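Side-chain contact in ParB-like N-terminal domain-containing protein (Pyrococcus furiosus, PDB 1VK1), which is of unconfirmed function but may be a ParB-like nuclease or an ATP-dependent kinase related to L-serine kinase SerK: residues Ser162-Leu165 with Asp166-Gln170. Numbering follows the deposited sequence. Where two conformers were deposited one is given.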
loop_
_atom_site.group_PDB
_atom_site.type_symbol
_atom_site.label_atom_id
_atom_site.label_comp_id
_atom_site.label_asym_id
_atom_site.label_seq_id
_atom_site.Cartn_x
_atom_site.Cartn_y
_atom_site.Cartn_z
ATOM N N SER A 162 3.927 2.325 -10.960
ATOM C CA SER A 162 4.389 1.547 -9.818
ATOM C C SER A 162 5.308 0.404 -10.215
ATOM O O SER A 162 6.253 0.109 -9.504
ATOM C CB SER A 162 3.200 1.015 -9.035
ATOM O OG SER A 162 2.369 2.073 -8.530
ATOM N N LYS A 163 5.045 -0.228 -11.351
ATOM C CA LYS A 163 5.901 -1.297 -11.869
ATOM C C LYS A 163 7.310 -0.755 -12.159
ATOM O O LYS A 163 8.305 -1.361 -11.780
ATOM C CB LYS A 163 5.276 -1.886 -13.127
ATOM C CG LYS A 163 6.112 -2.946 -13.807
ATOM C CD LYS A 163 5.411 -3.430 -15.063
ATOM C CE LYS A 163 6.248 -4.423 -15.833
ATOM N NZ LYS A 163 7.424 -3.780 -16.457
ATOM N N VAL A 164 7.385 0.389 -12.824
ATOM C CA VAL A 164 8.670 1.031 -13.100
ATOM C C VAL A 164 9.406 1.342 -11.795
ATOM O O VAL A 164 10.591 1.029 -11.660
ATOM C CB VAL A 164 8.489 2.301 -13.934
ATOM C CG1 VAL A 164 9.763 3.126 -13.980
ATOM C CG2 VAL A 164 8.038 1.923 -15.338
ATOM N N LEU A 165 8.707 1.937 -10.837
ATOM C CA LEU A 165 9.338 2.237 -9.569
ATOM C C LEU A 165 9.863 1.007 -8.832
ATOM O O LEU A 165 10.957 1.034 -8.285
ATOM C CB LEU A 165 8.391 3.003 -8.671
ATOM C CG LEU A 165 7.972 4.399 -9.181
ATOM C CD1 LEU A 165 6.983 5.037 -8.233
ATOM C CD2 LEU A 165 9.177 5.310 -9.403
ATOM N N ASP A 166 9.099 -0.074 -8.838
ATOM C CA ASP A 166 9.515 -1.311 -8.189
ATOM C C ASP A 166 10.778 -1.862 -8.886
ATOM O O ASP A 166 11.723 -2.301 -8.232
ATOM C CB ASP A 166 8.346 -2.300 -8.266
ATOM C CG ASP A 166 8.569 -3.554 -7.352
ATOM O OD1 ASP A 166 9.729 -3.997 -7.162
ATOM O OD2 ASP A 166 7.654 -4.138 -6.791
ATOM N N GLU A 167 10.802 -1.841 -10.211
ATOM C CA GLU A 167 11.968 -2.302 -10.940
ATOM C C GLU A 167 13.206 -1.471 -10.639
ATOM O O GLU A 167 14.285 -2.029 -10.419
ATOM C CB GLU A 167 11.656 -2.324 -12.425
ATOM C CG GLU A 167 10.677 -3.453 -12.772
ATOM C CD GLU A 167 10.012 -3.343 -14.134
ATOM O OE1 GLU A 167 10.257 -2.375 -14.871
ATOM O OE2 GLU A 167 9.217 -4.249 -14.452
ATOM N N MET A 168 13.049 -0.150 -10.594
ATOM C CA MET A 168 14.172 0.732 -10.321
ATOM C C MET A 168 14.642 0.604 -8.873
ATOM O O MET A 168 15.824 0.704 -8.598
ATOM C CB MET A 168 13.828 2.177 -10.667
ATOM C CG MET A 168 13.569 2.383 -12.163
ATOM S SD MET A 168 13.301 4.109 -12.617
ATOM C CE MET A 168 15.020 4.695 -12.654
ATOM N N ASP A 169 13.700 0.356 -7.957
ATOM C CA ASP A 169 13.979 0.068 -6.545
ATOM C C ASP A 169 14.838 -1.198 -6.449
ATOM O O ASP A 169 15.891 -1.212 -5.819
ATOM C CB ASP A 169 12.609 -0.086 -5.839
ATOM C CG ASP A 169 12.688 -0.518 -4.398
ATOM O OD1 ASP A 169 13.725 -0.392 -3.794
ATOM O OD2 ASP A 169 11.692 -0.985 -3.798
ATOM N N GLN A 170 14.389 -2.259 -7.083
ATOM C CA GLN A 170 15.115 -3.526 -7.049
ATOM C C GLN A 170 16.517 -3.428 -7.654
ATOM O O GLN A 170 17.441 -4.070 -7.171
ATOM C CB GLN A 170 14.314 -4.605 -7.761
ATOM C CG GLN A 170 13.144 -5.114 -6.932
ATOM C CD GLN A 170 13.608 -5.806 -5.673
ATOM O OE1 GLN A 170 14.495 -6.648 -5.732
ATOM N NE2 GLN A 170 13.041 -5.446 -4.543
#
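Lys-163 and Glu-167 form a salt bridge one helical turn apart. Lys-163 NZ lies 2.7 Å from Glu-167 OE2. The ammonium reaches the syn side of the carboxylate, 16° out of its plane. The lysine chain runs extended as far as CE, then bends at its last torsion (chi4 -70°), which turns NZ to the glutamate. Lys-163 NZ also pairs with Glu-120, and Glu-167 OE1 has a long, weak ion pair with Arg-116. With an alanine here instead of Glu-167, the ammonium is likely to keep Glu-120 as its main counter-charge, and the lysine tip would probably be freer to turn.

Apolar packing lies on the neighbouring face. Val-164 and Met-168 sit side by side, with Val-164 CG1 3.9 Å from Met-168 SD. Both also touch Arg-116 of helix 114-119.

Backbone bonds join the two turns. Asp-166 N donates to Ser-162 O at 2.9 Å, and Asp-169 N to Leu-165 O at 2.8 Å. Asp-169 makes a salt bridge with Arg-35; in the conformer given, Asp-166 OD2 accepts a hydrogen bond from Gln-34 N.

This is an i to i+4 salt bridge on an amphipathic alpha-helix, 161-170, within the SerK C-terminal family region.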